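Local coordinates for protein Rio2 kinase (Chaetomium thermophilum, PDB 4GYI) that probably phosphorylates proteins on serine and threonine, binds ADP and magnesium beside a phosphorylated active-site aspartate, and serves as an ATPase in pre-40S ribosomal subunit maturation, at residues L63-K68 / G74-Y79; S101-G106 / D110-A115; W152-R157 / A329-A334; F231-I236 / K282-R287. All coordinates share one frame; numbering follows the deposited sequence. Where two conformers were deposited one is given.

Contact 1 of 4, residues L63-K68 / G74-Y79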
# COMPACT_ATOMS: atom_id res chain seq x y z
N LEU A 63 3.18 -21.93 3.93
CA LEU A 63 4.05 -20.76 3.92
C LEU A 63 5.09 -20.90 2.80
O LEU A 63 5.65 -19.91 2.33
CB LEU A 63 4.72 -20.59 5.29
CG LEU A 63 3.67 -20.44 6.38
CD1 LEU A 63 4.28 -20.31 7.78
CD2 LEU A 63 2.77 -19.24 6.08
N ILE A 64 5.34 -22.14 2.42
CA ILE A 64 6.13 -22.48 1.24
C ILE A 64 5.42 -23.60 0.50
O ILE A 64 4.53 -24.24 1.05
CB ILE A 64 7.53 -22.98 1.61
CG1 ILE A 64 7.42 -24.26 2.46
CG2 ILE A 64 8.31 -21.91 2.33
CD1 ILE A 64 8.74 -24.86 2.87
N ALA A 65 5.82 -23.84 -0.74
CA ALA A 65 5.16 -24.85 -1.55
C ALA A 65 6.16 -25.62 -2.41
O ALA A 65 7.00 -25.03 -3.08
CB ALA A 65 4.09 -24.22 -2.41
N ARG A 66 6.06 -26.95 -2.39
CA ARG A 66 6.97 -27.80 -3.16
C ARG A 66 6.79 -27.62 -4.66
O ARG A 66 5.68 -27.57 -5.16
CB ARG A 66 6.77 -29.28 -2.79
CG ARG A 66 7.14 -30.26 -3.90
CD ARG A 66 7.36 -31.68 -3.39
NE ARG A 66 8.68 -31.86 -2.78
CZ ARG A 66 9.78 -32.10 -3.48
NH1 ARG A 66 9.73 -32.17 -4.80
NH2 ARG A 66 10.95 -32.25 -2.85
N MET A 67 7.91 -27.50 -5.36
CA MET A 67 7.90 -27.44 -6.82
C MET A 67 8.86 -28.47 -7.41
O MET A 67 10.07 -28.41 -7.17
CB MET A 67 8.29 -26.05 -7.31
CG MET A 67 7.41 -24.92 -6.80
SD MET A 67 6.15 -24.41 -7.98
CE MET A 67 4.79 -25.48 -7.51
N LYS A 68 8.33 -29.43 -8.17
CA LYS A 68 9.17 -30.35 -8.92
C LYS A 68 9.23 -29.89 -10.37
O LYS A 68 8.20 -29.64 -10.99
CB LYS A 68 8.63 -31.78 -8.85
N GLY A 74 12.56 -28.17 -5.51
CA GLY A 74 12.68 -27.47 -4.25
C GLY A 74 11.37 -26.87 -3.80
O GLY A 74 10.30 -27.42 -4.03
N TYR A 75 11.45 -25.71 -3.16
CA TYR A 75 10.25 -25.05 -2.66
C TYR A 75 10.24 -23.57 -3.05
O TYR A 75 11.29 -22.96 -3.27
CB TYR A 75 10.17 -25.18 -1.14
CG TYR A 75 10.07 -26.60 -0.64
CD1 TYR A 75 8.85 -27.15 -0.29
CD2 TYR A 75 11.20 -27.40 -0.54
CE1 TYR A 75 8.75 -28.44 0.16
CE2 TYR A 75 11.11 -28.70 -0.09
CZ TYR A 75 9.88 -29.21 0.26
OH TYR A 75 9.79 -30.50 0.71
N ARG A 76 9.05 -23.01 -3.14
CA ARG A 76 8.94 -21.57 -3.30
C ARG A 76 8.19 -20.99 -2.13
O ARG A 76 7.39 -21.67 -1.48
CB ARG A 76 8.22 -21.20 -4.59
CG ARG A 76 6.79 -21.67 -4.64
CD ARG A 76 6.08 -21.17 -5.89
NE ARG A 76 4.69 -21.63 -5.93
CZ ARG A 76 3.70 -21.02 -5.30
NH1 ARG A 76 3.93 -19.92 -4.60
NH2 ARG A 76 2.47 -21.51 -5.38
N LEU A 77 8.45 -19.72 -1.86
CA LEU A 77 7.68 -18.96 -0.90
C LEU A 77 6.27 -18.75 -1.44
O LEU A 77 6.09 -18.51 -2.64
CB LEU A 77 8.39 -17.63 -0.71
CG LEU A 77 8.07 -16.73 0.47
CD1 LEU A 77 8.42 -17.43 1.76
CD2 LEU A 77 8.89 -15.45 0.30
N THR A 78 5.25 -18.86 -0.59
CA THR A 78 3.91 -18.47 -1.02
C THR A 78 3.62 -17.05 -0.55
O THR A 78 4.41 -16.45 0.18
CB THR A 78 2.81 -19.39 -0.46
OG1 THR A 78 2.80 -19.30 0.97
CG2 THR A 78 3.04 -20.82 -0.90
N TYR A 79 2.49 -16.51 -0.98
CA TYR A 79 2.07 -15.20 -0.52
C TYR A 79 1.88 -15.17 1.00
O TYR A 79 2.26 -14.19 1.67
CB TYR A 79 0.79 -14.78 -1.23
CG TYR A 79 0.94 -14.69 -2.74
CD1 TYR A 79 1.82 -13.79 -3.30
CD2 TYR A 79 0.21 -15.51 -3.59
CE1 TYR A 79 1.97 -13.69 -4.66
CE2 TYR A 79 0.35 -15.42 -4.97
CZ TYR A 79 1.23 -14.49 -5.49
OH TYR A 79 1.41 -14.36 -6.85
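Met-67 N donates to Gly-74 O over 2.7 Å in an almost straight bond (177° at the hydrogen), the shortest polar link between 63-68 and 74-79. Gly-74 N returns a bond to Met-67 O, and Ala-65 and Arg-76 form the second reciprocal pair. Beyond them, Thr-78 N reaches Leu-63 O at 3.1 Å. Thr-78 OG1 is held by two backbone groups nearby, Gly-62 O and Gly-81 N, as it caps the start of helix 79-92.

The two faces of the ladder differ. On one, the Tyr-75 ring passes the Arg-66 backbone obliquely, with CE1 3.7 Å from Arg-66 CB, while Ile-64 CD1 meets Tyr-75 CD1 at 3.9 Å. The Arg-66 guanidinium passes the Tyr-75 hydroxyl at some distance and finds its salt bridge with Asp-73 in the turn. Ile-64 and Leu-77 continue this face into the core against helix 14-26.

On the other face, Arg-76 starts with CG between its backbone N and carbonyl carbon (chi1 64°), then runs straight out to NE. That course brings its guanidinium over Ala-65 CB, which sits under one face, and sets Met-67 SD in plane at its edge, 3.8 Å from Arg-76 NE. NH1 adds a weak bond to Leu-77 O.

The hairpin, packed on helices 14-26 and 51-60, is the wing of the winged helix-turn-helix domain known from Rio2 kinases, consistent with the family assignment of this region.

Contact 2 of 4, residues S101-G106 / D110-A115. With ADP (adenosine-5'-diphosphate), chain B.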
# COMPACT_ATOMS: atom_id res chain seq x y z
N SER A 101 -9.07 -8.79 14.64
CA SER A 101 -9.96 -9.79 14.04
C SER A 101 -10.60 -9.27 12.75
O SER A 101 -11.23 -10.02 12.00
CB SER A 101 -11.06 -10.16 15.04
OG SER A 101 -11.83 -9.01 15.41
N ARG A 102 -10.46 -7.97 12.51
CA ARG A 102 -11.15 -7.29 11.42
C ARG A 102 -10.18 -7.01 10.28
O ARG A 102 -9.28 -6.17 10.41
CB ARG A 102 -11.73 -5.98 11.93
CG ARG A 102 -12.99 -5.52 11.24
CD ARG A 102 -14.26 -6.15 11.86
NE ARG A 102 -14.77 -5.41 13.02
CZ ARG A 102 -15.29 -4.18 12.97
NH1 ARG A 102 -15.38 -3.53 11.81
NH2 ARG A 102 -15.73 -3.59 14.08
N ILE A 103 -10.35 -7.71 9.16
CA ILE A 103 -9.50 -7.49 7.99
C ILE A 103 -10.31 -7.09 6.76
O ILE A 103 -11.24 -7.79 6.36
CB ILE A 103 -8.59 -8.71 7.68
CG1 ILE A 103 -8.18 -8.71 6.21
CG2 ILE A 103 -9.28 -10.01 8.07
CD1 ILE A 103 -7.26 -9.86 5.83
N GLY A 104 -9.97 -5.95 6.17
CA GLY A 104 -10.69 -5.43 5.02
C GLY A 104 -10.05 -5.87 3.72
O GLY A 104 -8.99 -5.37 3.34
N VAL A 105 -10.69 -6.80 3.03
CA VAL A 105 -10.15 -7.35 1.79
C VAL A 105 -10.51 -6.47 0.59
O VAL A 105 -11.67 -6.36 0.21
CB VAL A 105 -10.60 -8.83 1.58
CG1 VAL A 105 -9.87 -9.75 2.54
CG2 VAL A 105 -12.10 -8.98 1.76
N GLY A 106 -9.50 -5.84 -0.01
CA GLY A 106 -9.72 -4.92 -1.12
C GLY A 106 -9.28 -5.45 -2.47
O GLY A 106 -8.80 -6.58 -2.58
N ASP A 110 -4.92 -5.40 1.26
CA ASP A 110 -5.66 -5.79 2.45
C ASP A 110 -5.37 -4.81 3.60
O ASP A 110 -4.23 -4.43 3.83
CB ASP A 110 -5.29 -7.22 2.88
CG ASP A 110 -5.83 -8.28 1.93
OD1 ASP A 110 -6.88 -8.03 1.29
OD2 ASP A 110 -5.21 -9.36 1.81
N ILE A 111 -6.41 -4.40 4.30
CA ILE A 111 -6.25 -3.46 5.40
C ILE A 111 -6.55 -4.19 6.70
O ILE A 111 -7.63 -4.75 6.86
CB ILE A 111 -7.21 -2.26 5.26
CG1 ILE A 111 -7.06 -1.62 3.88
CG2 ILE A 111 -6.96 -1.24 6.36
CD1 ILE A 111 -5.72 -0.93 3.66
N MET A 112 -5.59 -4.20 7.61
CA MET A 112 -5.75 -4.88 8.90
C MET A 112 -5.59 -3.85 9.99
O MET A 112 -4.88 -2.87 9.82
CB MET A 112 -4.67 -5.95 9.09
CG MET A 112 -4.76 -7.12 8.12
SD MET A 112 -4.56 -8.70 8.95
CE MET A 112 -2.78 -8.80 9.07
N ILE A 113 -6.22 -4.06 11.13
CA ILE A 113 -5.95 -3.21 12.27
C ILE A 113 -5.00 -3.98 13.12
O ILE A 113 -5.20 -5.17 13.35
CB ILE A 113 -7.21 -2.89 13.05
CG1 ILE A 113 -8.15 -2.05 12.18
CG2 ILE A 113 -6.87 -2.09 14.29
CD1 ILE A 113 -9.08 -2.86 11.33
N VAL A 114 -3.93 -3.33 13.56
CA VAL A 114 -3.04 -3.96 14.51
C VAL A 114 -2.90 -3.09 15.75
O VAL A 114 -3.33 -1.93 15.75
CB VAL A 114 -1.66 -4.19 13.90
CG1 VAL A 114 -1.80 -5.01 12.64
CG2 VAL A 114 -1.02 -2.86 13.60
N ALA A 115 -2.33 -3.66 16.80
CA ALA A 115 -2.05 -2.91 18.02
C ALA A 115 -0.61 -3.16 18.48
O ALA A 115 -0.08 -4.25 18.32
CB ALA A 115 -3.00 -3.31 19.09
PB ADP B . -6.49 0.38 -1.35
O1B ADP B . -6.77 -1.10 -1.35
O2B ADP B . -7.53 1.30 -1.96
O3B ADP B . -5.02 0.56 -1.94
PA ADP B . -6.35 2.30 0.81
O1A ADP B . -7.12 3.17 -0.16
O2A ADP B . -4.99 2.79 1.29
O3A ADP B . -6.21 0.81 0.19
O5' ADP B . -7.33 1.98 2.03
C5' ADP B . -8.60 1.35 1.77
C4' ADP B . -9.59 1.76 2.86
O4' ADP B . -9.07 1.44 4.16
C3' ADP B . -9.89 3.26 2.91
O3' ADP B . -10.94 3.67 2.02
C2' ADP B . -10.28 3.48 4.36
O2' ADP B . -11.60 2.99 4.60
C1' ADP B . -9.40 2.49 5.09
N9 ADP B . -8.10 3.05 5.52
C8 ADP B . -6.92 2.88 4.90
N7 ADP B . -5.91 3.48 5.58
C5 ADP B . -6.48 4.03 6.68
C6 ADP B . -6.00 4.81 7.83
N6 ADP B . -4.69 5.11 7.95
N1 ADP B . -6.90 5.19 8.76
C2 ADP B . -8.21 4.88 8.66
N3 ADP B . -8.72 4.18 7.64
C4 ADP B . -7.91 3.75 6.64
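The carboxylate of Asp-110 is the flat group at this contact: it lies alongside Val-105, pointing the same way, with OD1 3.4 Å from Val-105 CA and 3.7 Å from Val-105 CG1. Its two oxygens are each bound by an arginine, OD1 by Arg-131 and OD2 by Arg-128, so salt bridges hold the group against the hairpin. The strands 98-105 and 109-115 form the first hairpin of the five-stranded kinase N-lobe sheet, and their connection lies where other protein kinases have the glycine-rich nucleotide-binding loop.

Gly-104 and Ile-111 make the reciprocal pair at its centre. Gly-104 N donates to Ile-111 O over 2.7 Å, and Ile-111 N donates back to Gly-104 O over 2.9 Å. The side of the ladder carrying Ile-103, Val-105, Asp-110 and Met-112 faces away from the nucleotide; there Ile-103 CB touches Met-112 CG.

Ile-111 is on the other side. With CG1 anti to the carbonyl carbon (chi1 -53°) and a second bend at chi2, its branches spread over the sugar and the phosphate link: CG1 is 3.7 Å from ADP O4', and CD1 is 3.7 Å from ADP O5'. Lys-125 and Ser-109, which hydrogen-bond ADP, lie close to this isoleucine. Further along the hairpin, Ile-113 curls its CD1 back across the strands to rest 3.4 Å from Arg-102 O.

Contact 3 of 4, residues W152-R157 / A329-A334. With EDO (1,2-ethanediol), chain D; EDO (1,2-ethanediol), chain E.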
# COMPACT_ATOMS: atom_id res chain seq x y z
N TRP A 152 4.91 -10.90 -8.81
CA TRP A 152 3.86 -10.15 -8.09
C TRP A 152 4.33 -9.68 -6.71
O TRP A 152 4.02 -8.58 -6.29
CB TRP A 152 2.57 -10.96 -7.95
CG TRP A 152 1.83 -11.12 -9.25
CD1 TRP A 152 1.51 -12.29 -9.86
CD2 TRP A 152 1.33 -10.07 -10.10
NE1 TRP A 152 0.83 -12.04 -11.03
CE2 TRP A 152 0.70 -10.69 -11.19
CE3 TRP A 152 1.35 -8.68 -10.03
CZ2 TRP A 152 0.10 -9.96 -12.24
CZ3 TRP A 152 0.75 -7.95 -11.07
CH2 TRP A 152 0.15 -8.59 -12.16
N MET A 153 5.08 -10.54 -6.03
CA MET A 153 5.64 -10.23 -4.72
C MET A 153 6.59 -9.07 -4.84
O MET A 153 6.54 -8.14 -4.05
CB MET A 153 6.39 -11.43 -4.15
CG MET A 153 5.49 -12.51 -3.59
SD MET A 153 6.49 -13.91 -3.03
CE MET A 153 5.21 -15.00 -2.48
N TYR A 154 7.46 -9.11 -5.86
CA TYR A 154 8.41 -8.03 -6.11
C TYR A 154 7.69 -6.71 -6.36
O TYR A 154 8.10 -5.68 -5.85
CB TYR A 154 9.29 -8.41 -7.30
CG TYR A 154 9.91 -7.28 -8.11
CD1 TYR A 154 11.08 -6.65 -7.70
CD2 TYR A 154 9.37 -6.90 -9.33
CE1 TYR A 154 11.68 -5.65 -8.47
CE2 TYR A 154 9.95 -5.90 -10.11
CZ TYR A 154 11.11 -5.28 -9.68
OH TYR A 154 11.68 -4.29 -10.45
N LEU A 155 6.61 -6.76 -7.15
CA LEU A 155 5.86 -5.56 -7.49
C LEU A 155 5.15 -4.97 -6.28
O LEU A 155 5.04 -3.75 -6.14
CB LEU A 155 4.85 -5.88 -8.58
CG LEU A 155 5.51 -6.15 -9.94
CD1 LEU A 155 4.54 -6.85 -10.89
CD2 LEU A 155 6.05 -4.83 -10.57
N SER A 156 4.65 -5.83 -5.40
CA SER A 156 3.95 -5.36 -4.21
C SER A 156 4.93 -4.78 -3.22
O SER A 156 4.58 -3.87 -2.46
CB SER A 156 3.12 -6.47 -3.58
OG SER A 156 1.95 -6.70 -4.33
N ARG A 157 6.17 -5.28 -3.23
CA ARG A 157 7.25 -4.71 -2.43
C ARG A 157 7.49 -3.29 -2.88
O ARG A 157 7.60 -2.37 -2.06
CB ARG A 157 8.57 -5.48 -2.63
CG ARG A 157 8.93 -6.47 -1.54
CD ARG A 157 10.39 -6.91 -1.67
NE ARG A 157 11.32 -5.89 -1.20
CZ ARG A 157 12.20 -5.26 -1.98
NH1 ARG A 157 12.28 -5.54 -3.27
NH2 ARG A 157 13.02 -4.35 -1.46
N ALA A 329 10.63 1.82 -11.14
CA ALA A 329 9.51 2.73 -11.34
C ALA A 329 8.64 2.35 -12.54
O ALA A 329 7.41 2.43 -12.48
CB ALA A 329 9.99 4.20 -11.47
N LYS A 330 9.28 1.94 -13.63
CA LYS A 330 8.54 1.58 -14.83
C LYS A 330 7.79 0.29 -14.59
O LYS A 330 6.65 0.14 -15.03
CB LYS A 330 9.46 1.43 -16.05
CG LYS A 330 10.31 2.66 -16.38
CD LYS A 330 9.51 3.77 -17.06
CE LYS A 330 10.45 4.87 -17.60
NZ LYS A 330 9.74 5.90 -18.42
N ASP A 331 8.45 -0.65 -13.91
CA ASP A 331 7.83 -1.92 -13.56
C ASP A 331 6.56 -1.67 -12.74
O ASP A 331 5.49 -2.15 -13.09
CB ASP A 331 8.80 -2.81 -12.78
CG ASP A 331 9.82 -3.50 -13.68
OD1 ASP A 331 9.63 -3.47 -14.91
OD2 ASP A 331 10.80 -4.08 -13.18
N LEU A 332 6.70 -0.89 -11.67
CA LEU A 332 5.57 -0.58 -10.81
C LEU A 332 4.46 0.16 -11.55
O LEU A 332 3.31 -0.26 -11.49
CB LEU A 332 6.01 0.23 -9.59
CG LEU A 332 4.91 0.50 -8.55
CD1 LEU A 332 4.28 -0.83 -8.02
CD2 LEU A 332 5.48 1.32 -7.42
N GLU A 333 4.79 1.26 -12.24
CA GLU A 333 3.75 2.00 -12.96
C GLU A 333 3.02 1.13 -13.99
O GLU A 333 1.81 1.23 -14.15
CB GLU A 333 4.27 3.29 -13.59
CG GLU A 333 3.16 4.17 -14.17
CD GLU A 333 1.95 4.33 -13.24
OE1 GLU A 333 2.12 4.82 -12.09
OE2 GLU A 333 0.82 3.98 -13.65
N ALA A 334 3.75 0.25 -14.66
CA ALA A 334 3.09 -0.63 -15.61
C ALA A 334 2.10 -1.54 -14.89
O ALA A 334 0.95 -1.68 -15.32
CB ALA A 334 4.10 -1.43 -16.42
C1 EDO D . 1.38 -10.32 -4.11
O1 EDO D . 0.82 -9.05 -4.48
C2 EDO D . 1.01 -10.61 -2.67
O2 EDO D . 1.33 -9.47 -1.89
C1 EDO E . 12.09 -5.73 2.60
O1 EDO E . 12.04 -5.72 1.16
C2 EDO E . 11.92 -4.32 3.15
O2 EDO E . 11.18 -3.51 2.22
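Helix 149-172, which probably corresponds to helix αC of other protein kinases, is crossed here by the last modelled helix, 326-341, and the touching side chains are Tyr-154 and Leu-155 on the first and Asp-331 and Leu-332 on the second. The axes of the two short segments pass 9.7 Å apart and cross at -101°, so the helices meet nearly at right angles and touch over a small area.

The polar half of the crossing is a single bond. Tyr-154 swings CG anti to its own backbone N (chi1 154°), which carries the phenol out to the other helix; its OH donates to Asp-331 OD2 at 2.9 Å. The carboxylate oxygen receives the proton on its anti lone pair, away from OD1, and lies in plane at the edge of the phenol ring, although ring and carboxylate planes stand 74° apart. The same OD2 forms a salt bridge with Lys-327 one turn earlier in its helix.

Beside it, two leucines pack reciprocally against backbone. Leu-155 CD2 settles on Asp-331, 3.7 Å from Asp-331 O and 4.1 Å from Asp-331 CB, while Leu-332 CD1 lies 3.6 Å from Leu-155 O. Each also reaches further: Leu-155 to Ala-335 and Leu-332 to Ala-159 and Lys-162.

With a hydroxyl and a lysine both directed at OD2, Asp-331 is probably kept ionised; the bond probably favours one direction for the O-H and tethers the phenol's end to the other helix, beside a crossing otherwise made by leucine methyls against backbone.

Contact 4 of 4, residues F231-I236 / K282-R287. With MG (magnesium ion), chain C; ADP (adenosine-5'-diphosphate), chain B.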
# COMPACT_ATOMS: atom_id res chain seq x y z
N PHE A 231 -7.44 10.15 -6.90
CA PHE A 231 -7.99 11.10 -5.96
C PHE A 231 -9.50 11.06 -6.11
O PHE A 231 -10.05 11.65 -7.03
CB PHE A 231 -7.42 12.50 -6.25
CG PHE A 231 -7.57 13.50 -5.12
CD1 PHE A 231 -6.57 13.65 -4.17
CD2 PHE A 231 -8.69 14.31 -5.02
CE1 PHE A 231 -6.69 14.58 -3.14
CE2 PHE A 231 -8.82 15.23 -3.99
CZ PHE A 231 -7.81 15.37 -3.04
N ASN A 232 -10.16 10.33 -5.22
CA ASN A 232 -11.59 10.12 -5.31
C ASN A 232 -12.15 9.85 -3.92
O ASN A 232 -11.43 9.95 -2.93
CB ASN A 232 -11.92 8.99 -6.28
CG ASN A 232 -11.26 7.68 -5.90
OD1 ASN A 232 -11.30 7.27 -4.74
ND2 ASN A 232 -10.63 7.03 -6.86
N GLU A 233 -13.43 9.51 -3.85
CA GLU A 233 -14.16 9.52 -2.59
C GLU A 233 -13.82 8.31 -1.71
O GLU A 233 -14.30 8.21 -0.58
CB GLU A 233 -15.67 9.61 -2.84
CG GLU A 233 -16.27 8.39 -3.57
CD GLU A 233 -16.30 8.55 -5.09
OE1 GLU A 233 -15.59 9.44 -5.62
OE2 GLU A 233 -17.04 7.79 -5.75
N PHE A 234 -12.99 7.41 -2.23
CA PHE A 234 -12.48 6.26 -1.48
C PHE A 234 -11.13 6.54 -0.85
O PHE A 234 -10.76 5.87 0.11
CB PHE A 234 -12.36 5.02 -2.37
CG PHE A 234 -13.65 4.62 -3.02
CD1 PHE A 234 -14.57 3.86 -2.31
CD2 PHE A 234 -13.95 5.01 -4.32
CE1 PHE A 234 -15.78 3.49 -2.90
CE2 PHE A 234 -15.14 4.65 -4.92
CZ PHE A 234 -16.07 3.88 -4.20
N ASN A 235 -10.40 7.51 -1.39
CA ASN A 235 -9.06 7.82 -0.88
C ASN A 235 -9.01 9.13 -0.14
O ASN A 235 -7.94 9.64 0.18
CB ASN A 235 -8.04 7.79 -2.02
CG ASN A 235 -7.92 6.41 -2.61
OD1 ASN A 235 -8.16 5.44 -1.89
ND2 ASN A 235 -7.61 6.30 -3.90
N ILE A 236 -10.19 9.68 0.09
CA ILE A 236 -10.34 10.88 0.90
C ILE A 236 -11.16 10.51 2.13
O ILE A 236 -12.30 10.03 2.02
CB ILE A 236 -11.05 12.01 0.13
CG1 ILE A 236 -10.18 12.45 -1.05
CG2 ILE A 236 -11.32 13.20 1.05
CD1 ILE A 236 -10.95 13.05 -2.21
N LYS A 282 -15.23 16.67 -9.14
CA LYS A 282 -16.41 17.34 -9.68
C LYS A 282 -17.56 16.35 -9.87
O LYS A 282 -18.69 16.63 -9.46
CB LYS A 282 -16.11 18.03 -11.02
CG LYS A 282 -15.18 19.22 -10.90
CD LYS A 282 -15.00 19.91 -12.26
CE LYS A 282 -13.95 21.02 -12.18
NZ LYS A 282 -13.70 21.76 -13.45
N ARG A 283 -17.29 15.21 -10.50
CA ARG A 283 -18.31 14.18 -10.69
C ARG A 283 -18.98 13.82 -9.36
O ARG A 283 -20.20 13.87 -9.25
CB ARG A 283 -17.72 12.91 -11.31
CG ARG A 283 -17.83 12.80 -12.81
CD ARG A 283 -17.46 11.39 -13.24
NE ARG A 283 -18.18 10.40 -12.43
CZ ARG A 283 -19.16 9.63 -12.88
NH1 ARG A 283 -19.54 9.71 -14.15
NH2 ARG A 283 -19.75 8.77 -12.07
N PHE A 284 -18.17 13.47 -8.36
CA PHE A 284 -18.70 13.10 -7.06
C PHE A 284 -19.58 14.21 -6.46
O PHE A 284 -20.71 13.96 -6.05
CB PHE A 284 -17.59 12.73 -6.08
CG PHE A 284 -18.09 12.42 -4.71
CD1 PHE A 284 -18.71 11.20 -4.45
CD2 PHE A 284 -17.99 13.36 -3.69
CE1 PHE A 284 -19.19 10.91 -3.18
CE2 PHE A 284 -18.48 13.09 -2.43
CZ PHE A 284 -19.07 11.85 -2.16
N PHE A 285 -19.07 15.43 -6.46
CA PHE A 285 -19.83 16.56 -5.94
C PHE A 285 -21.09 16.85 -6.73
O PHE A 285 -22.02 17.44 -6.22
CB PHE A 285 -18.96 17.80 -5.84
CG PHE A 285 -18.19 17.86 -4.56
CD1 PHE A 285 -18.50 18.77 -3.58
CD2 PHE A 285 -17.18 16.94 -4.31
CE1 PHE A 285 -17.80 18.79 -2.39
CE2 PHE A 285 -16.48 16.96 -3.13
CZ PHE A 285 -16.79 17.88 -2.17
N GLU A 286 -21.13 16.39 -7.97
CA GLU A 286 -22.30 16.65 -8.79
C GLU A 286 -23.36 15.61 -8.46
O GLU A 286 -24.52 15.95 -8.24
CB GLU A 286 -21.94 16.65 -10.27
CG GLU A 286 -22.93 17.37 -11.15
CD GLU A 286 -24.19 16.57 -11.39
OE1 GLU A 286 -24.13 15.33 -11.32
OE2 GLU A 286 -25.25 17.20 -11.65
N ARG A 287 -22.98 14.33 -8.42
CA ARG A 287 -23.96 13.28 -8.15
C ARG A 287 -24.38 13.16 -6.68
O ARG A 287 -25.54 12.86 -6.39
CB ARG A 287 -23.52 11.92 -8.73
CG ARG A 287 -22.07 11.55 -8.47
CD ARG A 287 -21.70 10.20 -9.11
NE ARG A 287 -20.27 9.91 -9.00
CZ ARG A 287 -19.69 9.28 -7.98
NH1 ARG A 287 -20.42 8.86 -6.95
NH2 ARG A 287 -18.38 9.07 -7.98
MG MG C . -7.64 3.39 -2.10
PB ADP B . -6.49 0.38 -1.35
O1B ADP B . -6.77 -1.10 -1.35
O2B ADP B . -7.53 1.30 -1.96
O3B ADP B . -5.02 0.56 -1.94
PA ADP B . -6.35 2.30 0.81
O1A ADP B . -7.12 3.17 -0.16
O2A ADP B . -4.99 2.79 1.29
O3A ADP B . -6.21 0.81 0.19
O5' ADP B . -7.33 1.98 2.03
C5' ADP B . -8.60 1.35 1.77
C4' ADP B . -9.59 1.76 2.86
O4' ADP B . -9.07 1.44 4.16
C3' ADP B . -9.89 3.26 2.91
O3' ADP B . -10.94 3.67 2.02
C2' ADP B . -10.28 3.48 4.36
O2' ADP B . -11.60 2.99 4.60
C1' ADP B . -9.40 2.49 5.09
N9 ADP B . -8.10 3.05 5.52
C8 ADP B . -6.92 2.88 4.90
N7 ADP B . -5.91 3.48 5.58
C5 ADP B . -6.48 4.03 6.68
C6 ADP B . -6.00 4.81 7.83
N6 ADP B . -4.69 5.11 7.95
N1 ADP B . -6.90 5.19 8.76
C2 ADP B . -8.21 4.88 8.66
N3 ADP B . -8.72 4.18 7.64
C4 ADP B . -7.91 3.75 6.64
O HOH W 1 -9.60 3.15 -1.42
O HOH W 2 -8.47 3.13 -4.02
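Glu-233 sets CG between its backbone N and carbonyl carbon (chi1 65°) and then bends sharply at chi2 (-91°), which lays its methylenes on Phe-284 and turns the carboxylate to Arg-287. The latter arrives from the opposite direction with its chain extended from CG to NE. Arg-287 NH2 donates to Glu-233 OE2 over 2.9 Å in a nearly straight hydrogen bond that is part of a salt bridge: the oxygen lies in the guanidinium plane, while the nitrogen comes from the syn side of the carboxylate, 34° out of its plane.

Beneath this, Glu-233 CB makes a CH-pi contact over the face of Phe-284, 3.9 Å from the ring centroid, and Glu-233 CD lies 3.6 Å from Phe-284 CD1.

The glutamate belongs to a type I turn, Asn-232 to Asn-235, in the loop corresponding to the kinase catalytic loop. Asn-232 OD1 accepts from Phe-234 N in an Asx turn. The site-facing end of the turn binds magnesium through Asn-235 OD1, at 2.1 Å, and accepts a hydrogen bond from the ADP ribose O3' through Phe-234 O.

On its far side Glu-233 is used at both ends, methylenes on the Phe-284 face and carboxylate paired with Arg-287, which probably favours its charged form.

In the fold
From the N terminus, contact 1 closes first, a local hairpin in the winged-helix domain. Contact 2 follows in series, another hairpin, at the edge of the N-lobe sheet of the kinase domain. Contact 3 spans 171 residues, bringing the last modelled helix back to helix 149-172; nested within that loop, contact 4 joins the 231-236 loop to helix 270-289 in the C-lobe. Contacts 1 and 3 touch, since Met-153 packs on the 77-79 backbone and Trp-152 on Tyr-79, joining the winged-helix domain to the kinase domain. Contacts 2 and 4, with centres about 24 Å apart, do not touch but both reach ADP, which lies between the lobes.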